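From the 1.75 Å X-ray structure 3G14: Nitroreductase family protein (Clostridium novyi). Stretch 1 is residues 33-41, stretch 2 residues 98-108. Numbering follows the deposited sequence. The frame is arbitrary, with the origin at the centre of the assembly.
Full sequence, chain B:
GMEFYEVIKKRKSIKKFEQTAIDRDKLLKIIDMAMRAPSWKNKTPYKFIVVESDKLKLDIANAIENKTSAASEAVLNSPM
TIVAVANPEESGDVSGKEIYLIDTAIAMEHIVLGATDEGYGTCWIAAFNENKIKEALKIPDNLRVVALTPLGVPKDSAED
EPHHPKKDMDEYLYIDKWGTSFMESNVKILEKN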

# COMPACT_ATOMS: atom_id res chain seq x y z
N MSE B 33 -2.86 -12.15 -4.82
CA MSE B 33 -2.54 -11.38 -3.62
C MSE B 33 -3.05 -9.94 -3.73
O MSE B 33 -3.62 -9.44 -2.79
CB MSE B 33 -1.06 -11.48 -3.29
CG MSE B 33 -0.74 -12.97 -2.90
SE MSE B 33 1.11 -13.19 -2.41
CE MSE B 33 1.51 -14.75 -3.52
N ALA B 34 -2.91 -9.31 -4.88
CA ALA B 34 -3.49 -7.99 -5.11
C ALA B 34 -5.01 -7.99 -5.04
O ALA B 34 -5.62 -7.08 -4.47
CB ALA B 34 -2.99 -7.41 -6.43
N MSE B 35 -5.64 -9.03 -5.60
CA MSE B 35 -7.10 -9.15 -5.59
C MSE B 35 -7.61 -9.22 -4.16
O MSE B 35 -8.75 -8.83 -3.89
CB MSE B 35 -7.55 -10.38 -6.37
CG MSE B 35 -7.26 -10.33 -7.86
SE MSE B 35 -8.22 -8.95 -8.79
CE MSE B 35 -6.95 -7.51 -8.60
N ARG B 36 -6.78 -9.72 -3.24
CA ARG B 36 -7.19 -9.89 -1.83
C ARG B 36 -6.89 -8.65 -0.97
O ARG B 36 -7.07 -8.68 0.26
CB ARG B 36 -6.50 -11.10 -1.25
CG ARG B 36 -7.01 -12.41 -1.81
CD ARG B 36 -6.12 -13.52 -1.31
NE ARG B 36 -6.38 -14.79 -1.98
CZ ARG B 36 -7.33 -15.66 -1.65
NH1 ARG B 36 -8.16 -15.45 -0.64
NH2 ARG B 36 -7.43 -16.79 -2.34
N ALA B 37 -6.46 -7.57 -1.60
CA ALA B 37 -6.10 -6.35 -0.87
C ALA B 37 -7.40 -5.70 -0.37
O ALA B 37 -8.45 -5.83 -1.03
CB ALA B 37 -5.33 -5.40 -1.76
N PRO B 38 -7.33 -4.98 0.78
CA PRO B 38 -8.47 -4.17 1.22
C PRO B 38 -8.62 -2.94 0.34
O PRO B 38 -7.62 -2.42 -0.18
CB PRO B 38 -8.07 -3.71 2.64
CG PRO B 38 -6.59 -3.67 2.64
CD PRO B 38 -6.15 -4.79 1.65
N SER B 39 -9.85 -2.47 0.18
CA SER B 39 -10.12 -1.24 -0.56
C SER B 39 -11.34 -0.56 0.04
O SER B 39 -12.16 -1.18 0.74
CB SER B 39 -10.35 -1.53 -2.05
OG SER B 39 -11.51 -2.33 -2.19
N TRP B 40 -11.44 0.74 -0.22
CA TRP B 40 -12.54 1.52 0.33
C TRP B 40 -13.85 1.00 -0.25
O TRP B 40 -14.00 0.87 -1.45
CB TRP B 40 -12.34 3.00 0.01
CG TRP B 40 -13.32 3.88 0.71
CD1 TRP B 40 -13.32 4.23 2.03
CD2 TRP B 40 -14.42 4.53 0.11
NE1 TRP B 40 -14.38 5.06 2.29
CE2 TRP B 40 -15.08 5.25 1.13
CE3 TRP B 40 -14.94 4.54 -1.18
CZ2 TRP B 40 -16.21 6.00 0.89
CZ3 TRP B 40 -16.07 5.29 -1.42
CH2 TRP B 40 -16.70 6.02 -0.39
N LYS B 41 -14.78 0.67 0.65
CA LYS B 41 -16.08 0.09 0.30
C LYS B 41 -15.99 -1.19 -0.56
O LYS B 41 -16.91 -1.53 -1.29
CB LYS B 41 -16.99 1.17 -0.31
CG LYS B 41 -17.44 2.21 0.74
CD LYS B 41 -18.48 3.18 0.19
CE LYS B 41 -19.00 4.16 1.24
NZ LYS B 41 -19.59 3.48 2.40
N GLU B 98 -7.71 11.50 -2.41
CA GLU B 98 -8.03 10.65 -3.55
C GLU B 98 -7.91 9.18 -3.21
O GLU B 98 -6.81 8.61 -3.16
CB GLU B 98 -7.14 10.95 -4.75
CG GLU B 98 -7.31 12.36 -5.24
CD GLU B 98 -6.23 13.27 -4.70
OE1 GLU B 98 -5.81 13.11 -3.51
OE2 GLU B 98 -5.80 14.15 -5.47
N ILE B 99 -9.06 8.56 -2.99
CA ILE B 99 -9.13 7.18 -2.53
C ILE B 99 -8.42 6.22 -3.47
O ILE B 99 -7.79 5.26 -3.03
CB ILE B 99 -10.61 6.75 -2.29
CG1 ILE B 99 -10.94 7.00 -0.84
CG2 ILE B 99 -10.84 5.23 -2.54
CD1 ILE B 99 -9.99 6.31 0.13
N TYR B 100 -8.52 6.51 -4.77
CA TYR B 100 -7.88 5.67 -5.80
C TYR B 100 -6.36 5.53 -5.61
O TYR B 100 -5.81 4.48 -5.87
CB TYR B 100 -8.21 6.17 -7.21
CG TYR B 100 -7.31 7.25 -7.76
CD1 TYR B 100 -6.13 6.92 -8.44
CD2 TYR B 100 -7.64 8.59 -7.65
CE1 TYR B 100 -5.31 7.90 -8.98
CE2 TYR B 100 -6.81 9.58 -8.16
CZ TYR B 100 -5.63 9.23 -8.81
OH TYR B 100 -4.80 10.19 -9.35
N LEU B 101 -5.70 6.60 -5.17
CA LEU B 101 -4.27 6.56 -4.90
C LEU B 101 -3.97 5.64 -3.71
O LEU B 101 -3.10 4.77 -3.79
CB LEU B 101 -3.71 7.96 -4.67
CG LEU B 101 -3.53 8.76 -5.96
CD1 LEU B 101 -3.19 10.23 -5.66
CD2 LEU B 101 -2.50 8.08 -6.93
N ILE B 102 -4.75 5.78 -2.63
CA ILE B 102 -4.57 4.91 -1.48
C ILE B 102 -4.78 3.43 -1.85
O ILE B 102 -3.94 2.58 -1.58
CB ILE B 102 -5.56 5.29 -0.34
CG1 ILE B 102 -5.21 6.69 0.20
CG2 ILE B 102 -5.54 4.16 0.75
CD1 ILE B 102 -6.15 7.26 1.30
N ASP B 103 -5.90 3.15 -2.49
CA ASP B 103 -6.31 1.79 -2.76
C ASP B 103 -5.42 1.11 -3.79
O ASP B 103 -5.03 -0.06 -3.64
CB ASP B 103 -7.76 1.77 -3.17
CG ASP B 103 -8.70 1.90 -1.96
OD1 ASP B 103 -8.22 1.98 -0.81
OD2 ASP B 103 -9.89 1.96 -2.15
N THR B 104 -5.04 1.86 -4.81
CA THR B 104 -4.14 1.29 -5.83
C THR B 104 -2.75 1.08 -5.21
O THR B 104 -2.10 0.06 -5.53
CB THR B 104 -4.08 2.19 -7.11
OG1 THR B 104 -5.41 2.46 -7.57
CG2 THR B 104 -3.27 1.52 -8.25
N ALA B 105 -2.27 1.98 -4.32
CA ALA B 105 -0.95 1.79 -3.65
C ALA B 105 -0.92 0.49 -2.81
O ALA B 105 0.06 -0.30 -2.84
CB ALA B 105 -0.55 3.02 -2.75
N ILE B 106 -2.00 0.28 -2.09
CA ILE B 106 -2.20 -0.92 -1.24
C ILE B 106 -2.02 -2.14 -2.12
O ILE B 106 -1.22 -3.03 -1.83
CB ILE B 106 -3.60 -0.94 -0.54
CG1 ILE B 106 -3.75 0.17 0.51
CG2 ILE B 106 -3.86 -2.28 0.20
CD1 ILE B 106 -5.20 0.32 1.09
N ALA B 107 -2.78 -2.20 -3.23
CA ALA B 107 -2.77 -3.38 -4.10
C ALA B 107 -1.43 -3.59 -4.78
O ALA B 107 -0.94 -4.73 -4.88
CB ALA B 107 -3.94 -3.31 -5.16
N MSE B 108 -0.83 -2.50 -5.25
CA MSE B 108 0.51 -2.58 -5.82
C MSE B 108 1.56 -3.06 -4.80
O MSE B 108 2.49 -3.77 -5.18
CB MSE B 108 0.92 -1.21 -6.42
CG MSE B 108 2.20 -1.28 -7.20
SE MSE B 108 2.19 -2.60 -8.73
CE MSE B 108 2.61 -1.14 -10.03
O HOH W 1 -6.89 -1.94 -2.82
O HOH W 2 -12.22 2.08 -3.54

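A single buried carboxylate does most of the polar work in this contact. Asp103 sits on the helix of the second stretch and reaches the backbone of the first. Its OD2 accepts a hydrogen bond from Trp40 N at 2.8 Å, with an N-H...O angle of 164°, close to straight. This is the one direct hydrogen bond between the stretches. The CA-to-CB bond of Asp103 points toward the loop, and chi1 is m at -78°. The short side chain therefore delivers its carboxylate to the loop without a long reach.

Two waters extend the link. Water 1 donates to Pro38 O at 2.8 Å and to Asp103 O at 2.8 Å, joining the two main chains. Water 2 donates to Trp40 O at 3.0 Å and to Asp103 OD2 at 2.7 Å. OD2 thus accepts from both the amide of Trp40 and a water that also binds its carbonyl. Ser39 CB packs 3.5 Å from Asp103 OD2, while its hydroxyl bonds to a residue elsewhere in the structure.

The rest of the contact is apolar. The first stretch begins as the end of a helix, and Arg36 is the first residue to leave helical geometry. Ala34 and Ala37 lie against the second helix near Ala107. The CA atoms of Ala34 and Ala107 are 4.8 Å apart, a close approach that the small methyl side chains allow. Ala34 CB is 3.7 Å from Ala107 O and 4.4 Å from Ala107 CB. Ala37 CB points toward the helix and lies 4.2 Å from Ala107 CB.

Ile106 fills the space beside the alanines. Its CG2 is 4.0 Å from Ala37 CB and 3.7 Å from Pro38 CD, so one branch methyl touches both residues. Pro38 has no amide hydrogen to satisfy, and its ring offers an apolar surface to this methyl.

At the other end, Trp40 meets Ile99. Trp40 CB lies 3.7 Å from Ile99 CG2, and Ile99 CG1 lies over one face of the indole ring. The CA-to-CB bond of Trp40 points toward the helix, but the end of the side chain leads away.

Ile99, Asp103, Ile106 and Ala107 follow the three- and four-residue spacing of one helix face. Backbone bonds from Asp103 N to Ile99 O at 2.9 Å and from Ala107 N to Asp103 O at 3.1 Å help hold that spacing. In all, 369 Å² is buried between the stretches, counting both sides.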